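Local coordinates for protein DNA polymerase III, beta subunit (Thermotoga maritima, PDB 1VPK) that probably tethers DNA polymerases and other proteins to DNA as a ring-shaped, head-to-tail homodimeric sliding clamp, giving them processivity, at residues A[292-297]-A[301-306]; A[271-276]-A[315-320]; A[285-290]-A[308-313]. All blocks are in the same frame, centred on the assembly; numbering follows the deposited sequence.

Interaction 1 of 3, residues A[292-297]-A[301-306]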
# COMPACT_ATOMS: atom_id res chain seq x y z
N VAL A 292 -3.38 -24.37 9.36
CA VAL A 292 -4.71 -24.50 9.91
C VAL A 292 -5.11 -25.96 9.76
O VAL A 292 -4.93 -26.54 8.70
CB VAL A 292 -5.73 -23.56 9.24
CG1 VAL A 292 -5.79 -23.74 7.69
CG2 VAL A 292 -7.18 -23.76 9.82
N LYS A 293 -5.58 -26.55 10.85
CA LYS A 293 -6.21 -27.87 10.88
C LYS A 293 -7.72 -27.71 10.78
O LYS A 293 -8.34 -26.96 11.57
CB LYS A 293 -5.84 -28.57 12.18
CG LYS A 293 -6.38 -29.98 12.31
CD LYS A 293 -5.89 -30.66 13.57
CE LYS A 293 -6.44 -29.97 14.80
NZ LYS A 293 -6.28 -30.82 16.02
N PHE A 294 -8.29 -28.39 9.78
CA PHE A 294 -9.73 -28.49 9.60
C PHE A 294 -10.17 -29.79 10.24
O PHE A 294 -9.61 -30.84 9.93
CB PHE A 294 -10.10 -28.53 8.12
CG PHE A 294 -9.89 -27.23 7.41
CD1 PHE A 294 -8.64 -26.78 7.12
CD2 PHE A 294 -10.94 -26.45 7.02
CE1 PHE A 294 -8.46 -25.58 6.49
CE2 PHE A 294 -10.74 -25.27 6.38
CZ PHE A 294 -9.52 -24.85 6.10
N GLU A 295 -11.12 -29.67 11.16
CA GLU A 295 -11.83 -30.79 11.78
C GLU A 295 -13.25 -30.71 11.22
O GLU A 295 -14.09 -29.89 11.65
CB GLU A 295 -11.81 -30.66 13.30
CG GLU A 295 -10.41 -30.69 13.86
CD GLU A 295 -10.36 -30.27 15.31
OE1 GLU A 295 -11.37 -29.87 15.88
OE2 GLU A 295 -9.27 -30.36 15.89
N ILE A 296 -13.49 -31.55 10.24
CA ILE A 296 -14.74 -31.58 9.55
C ILE A 296 -15.67 -32.64 10.18
O ILE A 296 -15.32 -33.81 10.30
CB ILE A 296 -14.51 -31.88 8.07
CG1 ILE A 296 -13.58 -30.85 7.47
CG2 ILE A 296 -15.85 -31.91 7.35
CD1 ILE A 296 -12.95 -31.29 6.22
N GLU A 297 -16.83 -32.18 10.62
CA GLU A 297 -17.83 -32.98 11.29
C GLU A 297 -19.11 -32.81 10.50
O GLU A 297 -19.13 -32.17 9.44
CB GLU A 297 -18.02 -32.51 12.73
CG GLU A 297 -16.72 -32.50 13.55
CD GLU A 297 -16.83 -31.77 14.89
OE1 GLU A 297 -17.97 -31.47 15.34
OE2 GLU A 297 -15.75 -31.50 15.51
N MET A 301 -17.39 -27.30 10.70
CA MET A 301 -16.00 -27.52 10.49
C MET A 301 -15.32 -26.60 11.48
O MET A 301 -15.68 -25.43 11.55
CB MET A 301 -15.73 -27.11 9.04
CG MET A 301 -14.41 -27.32 8.56
SD MET A 301 -14.31 -27.09 6.77
CE MET A 301 -14.75 -25.40 6.47
N ARG A 302 -14.39 -27.12 12.29
CA ARG A 302 -13.58 -26.28 13.18
C ARG A 302 -12.23 -26.03 12.53
O ARG A 302 -11.61 -26.97 12.01
CB ARG A 302 -13.36 -26.95 14.53
CG ARG A 302 -14.66 -27.34 15.30
CD ARG A 302 -14.34 -28.27 16.47
NE ARG A 302 -14.17 -27.56 17.74
CZ ARG A 302 -13.26 -27.84 18.69
NH1 ARG A 302 -12.34 -28.79 18.53
NH2 ARG A 302 -13.22 -27.11 19.80
N LEU A 303 -11.77 -24.78 12.56
CA LEU A 303 -10.47 -24.42 12.06
C LEU A 303 -9.58 -24.15 13.28
O LEU A 303 -9.95 -23.36 14.14
CB LEU A 303 -10.48 -23.17 11.15
CG LEU A 303 -11.33 -23.01 9.88
CD1 LEU A 303 -10.64 -22.27 8.78
CD2 LEU A 303 -11.90 -24.29 9.40
N VAL A 304 -8.41 -24.77 13.33
CA VAL A 304 -7.59 -24.71 14.51
C VAL A 304 -6.18 -24.30 14.12
O VAL A 304 -5.59 -24.90 13.20
CB VAL A 304 -7.55 -26.07 15.23
CG1 VAL A 304 -6.56 -26.04 16.44
CG2 VAL A 304 -8.94 -26.46 15.65
N SER A 305 -5.64 -23.30 14.80
CA SER A 305 -4.21 -22.97 14.65
C SER A 305 -3.55 -22.77 16.02
O SER A 305 -4.16 -22.29 16.97
CB SER A 305 -4.03 -21.78 13.70
OG SER A 305 -2.65 -21.59 13.36
N LYS A 306 -2.29 -23.19 16.14
CA LYS A 306 -1.59 -23.11 17.41
C LYS A 306 -0.22 -22.55 17.18
O LYS A 306 0.42 -22.85 16.17
CB LYS A 306 -1.47 -24.46 18.11
CG LYS A 306 -2.75 -25.21 18.22
CD LYS A 306 -2.57 -26.57 18.93
CE LYS A 306 -3.92 -27.37 18.87
NZ LYS A 306 -3.94 -28.45 19.92
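Residues 292-296 and 301-306 run antiparallel, their axes 4.5 Å apart at closest and their directions at 152°, as the two arms of a beta hairpin in the C-terminal clamp domain. Lys293 with Val304 and Glu295 with Arg302 are hydrogen-bonded pairs, each closed by two backbone bonds; the one from Glu295 N to Arg302 O, 2.9 Å, is nearly straight. Phe294-Leu303 between them and Ile296-Met301 beyond Glu295 are the non-hydrogen-bonded pairs, and their side chains leave the hairpin on the apolar face. There Met301 SD comes up to the edge of the Phe294 ring, in its plane and 3.4 Å from CD2, a Met-aromatic contact. Leu303 CD2 approaches the ring obliquely, also 3.4 Å from Phe294 CD2, and Leu303 goes on to pack against helix 271-285. Alongside, Ile296 CG1 touches Met301 CG at 3.8 Å. The other face carries Lys293, Glu295 and Arg302 beside Val304, and a salt-bridge network runs from Lys293 through Glu295 to Arg302. With CG beside its backbone N (chi1 -62°) and the rest of the chain extended, Glu295 sets its carboxylate between the two cations. Lys293 NZ makes a weak bond to Glu295 OE2. Glu295 OE1 takes Arg302 NH1 at 3.0 Å on its syn lone pair, the oxygen lying near the guanidinium edge but tilted 20° out of that plane.

Interaction 2 of 3, residues A[271-276]-A[315-320]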
# COMPACT_ATOMS: atom_id res chain seq x y z
N ARG A 271 -18.19 -18.54 0.80
CA ARG A 271 -16.85 -18.00 0.52
C ARG A 271 -16.45 -16.88 1.51
O ARG A 271 -15.35 -16.88 2.03
CB ARG A 271 -16.82 -17.49 -0.93
CG ARG A 271 -15.43 -17.11 -1.45
CD ARG A 271 -15.50 -16.79 -2.91
NE ARG A 271 -16.28 -15.58 -3.13
CZ ARG A 271 -15.80 -14.35 -3.17
NH1 ARG A 271 -14.50 -14.10 -3.06
NH2 ARG A 271 -16.65 -13.34 -3.39
N LYS A 272 -17.35 -15.93 1.74
CA LYS A 272 -17.16 -14.89 2.78
C LYS A 272 -16.92 -15.48 4.18
O LYS A 272 -16.01 -15.05 4.87
CB LYS A 272 -18.38 -13.98 2.83
CG LYS A 272 -18.36 -12.85 3.85
CD LYS A 272 -19.70 -12.15 3.88
CE LYS A 272 -19.65 -10.85 4.67
NZ LYS A 272 -18.83 -9.79 3.97
N GLU A 273 -17.73 -16.46 4.56
CA GLU A 273 -17.67 -17.17 5.88
C GLU A 273 -16.32 -17.85 6.14
O GLU A 273 -15.67 -17.65 7.17
CB GLU A 273 -18.82 -18.23 5.91
CG GLU A 273 -18.80 -19.32 6.98
CD GLU A 273 -20.02 -20.33 6.93
OE1 GLU A 273 -20.64 -20.64 5.85
OE2 GLU A 273 -20.31 -20.86 8.04
N LEU A 274 -15.86 -18.60 5.16
CA LEU A 274 -14.55 -19.22 5.26
C LEU A 274 -13.41 -18.21 5.20
O LEU A 274 -12.42 -18.38 5.91
CB LEU A 274 -14.40 -20.22 4.14
CG LEU A 274 -13.12 -21.06 4.15
CD1 LEU A 274 -12.97 -21.82 5.43
CD2 LEU A 274 -13.15 -21.99 2.96
N ARG A 275 -13.48 -17.23 4.31
CA ARG A 275 -12.47 -16.15 4.26
C ARG A 275 -12.33 -15.47 5.61
O ARG A 275 -11.22 -15.24 6.10
CB ARG A 275 -12.83 -15.13 3.16
CG ARG A 275 -11.88 -13.95 2.96
CD ARG A 275 -12.63 -12.62 2.51
NE ARG A 275 -13.61 -12.89 1.44
CZ ARG A 275 -14.75 -12.22 1.21
NH1 ARG A 275 -15.10 -11.17 1.96
NH2 ARG A 275 -15.55 -12.62 0.22
N GLU A 276 -13.45 -15.17 6.26
CA GLU A 276 -13.41 -14.52 7.55
C GLU A 276 -12.83 -15.43 8.63
O GLU A 276 -12.11 -15.01 9.53
CB GLU A 276 -14.80 -13.99 7.91
CG GLU A 276 -15.19 -12.77 7.11
CD GLU A 276 -16.66 -12.33 7.30
OE1 GLU A 276 -17.48 -13.01 7.98
OE2 GLU A 276 -17.01 -11.30 6.69
N ASP A 315 -11.89 -21.81 15.58
CA ASP A 315 -13.06 -21.16 15.00
C ASP A 315 -13.99 -22.21 14.38
O ASP A 315 -13.58 -23.01 13.58
CB ASP A 315 -12.66 -20.17 13.91
CG ASP A 315 -13.81 -19.25 13.55
OD1 ASP A 315 -14.48 -18.73 14.47
OD2 ASP A 315 -14.09 -19.05 12.37
N GLU A 316 -15.26 -22.15 14.72
CA GLU A 316 -16.22 -23.15 14.26
C GLU A 316 -17.19 -22.55 13.27
O GLU A 316 -17.84 -21.57 13.61
CB GLU A 316 -16.98 -23.67 15.46
CG GLU A 316 -18.00 -24.74 15.12
CD GLU A 316 -18.47 -25.48 16.36
OE1 GLU A 316 -17.67 -26.24 16.92
OE2 GLU A 316 -19.63 -25.26 16.76
N VAL A 317 -17.28 -23.10 12.06
CA VAL A 317 -18.18 -22.55 11.04
C VAL A 317 -19.18 -23.57 10.55
O VAL A 317 -18.86 -24.76 10.46
CB VAL A 317 -17.43 -21.92 9.86
CG1 VAL A 317 -16.42 -20.90 10.38
CG2 VAL A 317 -16.75 -22.91 8.99
N GLU A 318 -20.38 -23.09 10.24
CA GLU A 318 -21.47 -23.93 9.73
C GLU A 318 -21.24 -24.32 8.30
O GLU A 318 -20.90 -23.49 7.47
CB GLU A 318 -22.81 -23.21 9.84
CG GLU A 318 -23.26 -23.00 11.23
CD GLU A 318 -24.52 -22.16 11.31
OE1 GLU A 318 -25.11 -21.84 10.25
OE2 GLU A 318 -24.90 -21.83 12.46
N VAL A 319 -21.47 -25.59 7.97
CA VAL A 319 -21.17 -26.10 6.63
C VAL A 319 -22.25 -27.11 6.30
O VAL A 319 -22.88 -27.63 7.21
CB VAL A 319 -19.80 -26.79 6.49
CG1 VAL A 319 -18.67 -25.86 6.83
CG2 VAL A 319 -19.71 -28.07 7.32
N GLN A 320 -22.45 -27.35 5.01
CA GLN A 320 -23.14 -28.54 4.57
C GLN A 320 -22.09 -29.54 4.12
O GLN A 320 -21.24 -29.22 3.27
CB GLN A 320 -24.10 -28.19 3.46
CG GLN A 320 -25.24 -27.27 3.92
CD GLN A 320 -26.22 -27.92 4.84
OE1 GLN A 320 -26.63 -29.07 4.66
NE2 GLN A 320 -26.61 -27.19 5.88
O HOH W 1 -20.81 -20.37 10.80
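The first turn of helix 271-285 meets the later part of strand 311-318 through one acidic side chain, a helix-to-sheet contact inside the C-terminal clamp domain. Glu273 on the helix points at Val317 and Glu318 on the strand. Its CG stands trans to the backbone N (chi1 165°) and the chain beyond is fully extended, which carries the carboxylate over to the strand backbone. On the way the side chain passes Val317 at a slant, with Glu273 CG 4.1 Å and Glu273 OE2 3.6 Å from Val317 CB. At its end Glu273 OE2 lies only 2.8 Å from Glu318 O and 3.1 Å from Glu318 N. One water completes the link: it donates to Glu273 OE2 at 2.8 Å and accepts from Glu318 N, also at 2.8 Å, so a bridge joins helix to strand. Cutting Glu273 back to an alanine takes away the carboxylate, and is likely to leave the water without its anchor on the helix and Val317 less covered. At the start of the helix, the backbone N of Glu273 is held by Ser270 OG. One and two turns further along, Ser277 OG hydrogen-bonds and Arg280 salt-bridges Asp315 OD2, while Asp315 OD1 is hydrogen-bonded to Ser114 OG and Thr115 OG1 of the second subunit. Leu274, beside Glu273, turns inward onto Met301 and Leu303 of strand 300-307 and Val269 of strand 265-270.

Interaction 3 of 3, residues A[285-290]-A[308-313]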
# COMPACT_ATOMS: atom_id res chain seq x y z
N ALA A 285 -1.78 -18.35 13.11
CA ALA A 285 -0.98 -19.08 12.13
C ALA A 285 0.22 -18.28 11.60
O ALA A 285 1.32 -18.86 11.36
CB ALA A 285 -1.86 -19.59 11.00
N SER A 286 0.04 -16.97 11.44
CA SER A 286 1.09 -16.09 10.91
C SER A 286 2.26 -15.93 11.84
O SER A 286 3.34 -15.50 11.42
CB SER A 286 0.54 -14.72 10.52
OG SER A 286 -0.20 -14.86 9.28
N LYS A 287 2.04 -16.28 13.11
CA LYS A 287 3.10 -16.23 14.09
C LYS A 287 4.19 -17.28 13.87
O LYS A 287 5.33 -17.06 14.27
CB LYS A 287 2.53 -16.32 15.51
CG LYS A 287 1.89 -15.03 15.98
CD LYS A 287 2.97 -14.04 16.42
CE LYS A 287 2.54 -12.59 16.28
NZ LYS A 287 3.72 -11.72 16.08
N GLY A 288 3.88 -18.41 13.25
CA GLY A 288 4.93 -19.37 12.94
C GLY A 288 4.49 -20.67 12.34
O GLY A 288 5.15 -21.19 11.44
N SER A 289 3.39 -21.23 12.83
CA SER A 289 2.94 -22.54 12.37
C SER A 289 2.61 -22.53 10.89
O SER A 289 2.87 -23.52 10.19
CB SER A 289 1.76 -23.04 13.18
OG SER A 289 0.57 -22.45 12.76
N GLU A 290 2.07 -21.41 10.40
CA GLU A 290 1.59 -21.30 8.99
C GLU A 290 0.71 -22.48 8.63
O GLU A 290 0.81 -23.08 7.54
CB GLU A 290 2.77 -21.20 8.01
CG GLU A 290 3.86 -20.22 8.41
CD GLU A 290 3.44 -18.75 8.38
OE1 GLU A 290 2.51 -18.41 7.64
OE2 GLU A 290 4.08 -17.91 9.07
N PRO A 308 3.21 -22.23 19.63
CA PRO A 308 3.75 -22.62 20.91
C PRO A 308 3.74 -21.45 21.89
O PRO A 308 3.37 -21.56 23.05
CB PRO A 308 5.23 -23.03 20.60
CG PRO A 308 5.24 -23.37 19.15
CD PRO A 308 4.10 -22.58 18.50
N ASP A 309 4.17 -20.28 21.40
CA ASP A 309 4.59 -19.20 22.35
C ASP A 309 3.50 -18.17 22.54
O ASP A 309 3.49 -17.48 23.54
CB ASP A 309 5.91 -18.55 21.89
CG ASP A 309 7.06 -19.47 22.02
OD1 ASP A 309 7.42 -19.80 23.29
OD2 ASP A 309 7.63 -19.86 20.97
N TYR A 310 2.58 -18.09 21.61
CA TYR A 310 1.58 -17.05 21.67
C TYR A 310 0.18 -17.53 22.06
O TYR A 310 -0.55 -16.82 22.78
CB TYR A 310 1.54 -16.30 20.35
CG TYR A 310 2.71 -15.39 20.18
CD1 TYR A 310 2.71 -14.12 20.72
CD2 TYR A 310 3.84 -15.82 19.47
CE1 TYR A 310 3.80 -13.28 20.56
CE2 TYR A 310 4.94 -15.00 19.30
CZ TYR A 310 4.92 -13.73 19.83
OH TYR A 310 6.02 -12.93 19.65
N GLY A 311 -0.19 -18.72 21.61
CA GLY A 311 -1.52 -19.22 21.91
C GLY A 311 -2.08 -20.12 20.85
O GLY A 311 -1.29 -20.68 20.05
N GLU A 312 -3.40 -20.27 20.91
CA GLU A 312 -4.22 -21.13 20.05
C GLU A 312 -5.49 -20.35 19.66
O GLU A 312 -5.88 -19.40 20.34
CB GLU A 312 -4.66 -22.40 20.81
CG GLU A 312 -3.50 -23.37 21.13
CD GLU A 312 -3.35 -23.64 22.63
OE1 GLU A 312 -4.38 -23.86 23.31
OE2 GLU A 312 -2.20 -23.62 23.12
N VAL A 313 -6.07 -20.73 18.54
CA VAL A 313 -7.37 -20.28 18.10
C VAL A 313 -8.14 -21.47 17.57
O VAL A 313 -7.58 -22.34 16.90
CB VAL A 313 -7.31 -19.16 17.03
CG1 VAL A 313 -6.58 -19.63 15.78
CG2 VAL A 313 -8.72 -18.64 16.69
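Lys287 CG stands anti to its carbonyl carbon (chi1 -76°), and a bend at chi2 (-79°) folds the chain over the ring of Tyr310, whose CG likewise lies beside the backbone N, turning the ring to the lysine. The side chains cross at about a right angle. Lys287 CD sits over one face of the ring, 3.6 Å from both Tyr310 CD2 and Tyr310 CE2 and displaced toward that rim, a CH-pi contact. Lys287 NZ lies further out, 4.8 Å from the centroid of the Tyr310 ring and 26° off the ring normal, an off-centre cation-pi contact. The ammonium has a stronger partner across the dimer interface, a hydrogen bond to Asp85 of the second subunit, and Val86 of that subunit packs on both Lys287 and Tyr310. The aliphatic part of the lysine thus rests on the tyrosine while its charged end reaches the other subunit. Behind Lys287 the chain turns sharply: Ala285 O accepts from Gly288 N and, at 2.8 Å, from Glu290 N, the two donors coming from opposite faces of its plane. This turn follows helix 271-285 and leads to strand 292-296; Tyr310 stands just ahead of strand 311-318, whose first residues pair antiparallel with a strand of the second subunit.

All three contacts lie in the C-terminal domain, and interaction 1 is nested along the chain inside the loops closed by the other two. Its strand 300-307 is flanked by strand 311-318, to which interactions 2 and 3 both belong: Leu303 N lies 2.7 Å from Asp315 O toward interaction 2, and Ser305 O lies 2.9 Å from Val313 N toward interaction 3. The first turn of helix 271-285 meets the later part of this strand in interaction 2, and the turn after the helix meets Tyr310, just ahead of the strand, in interaction 3, about 20 Å away between centres. Strand 311-318 also continues the sheet into the second subunit, and segments of both contacts touch that subunit.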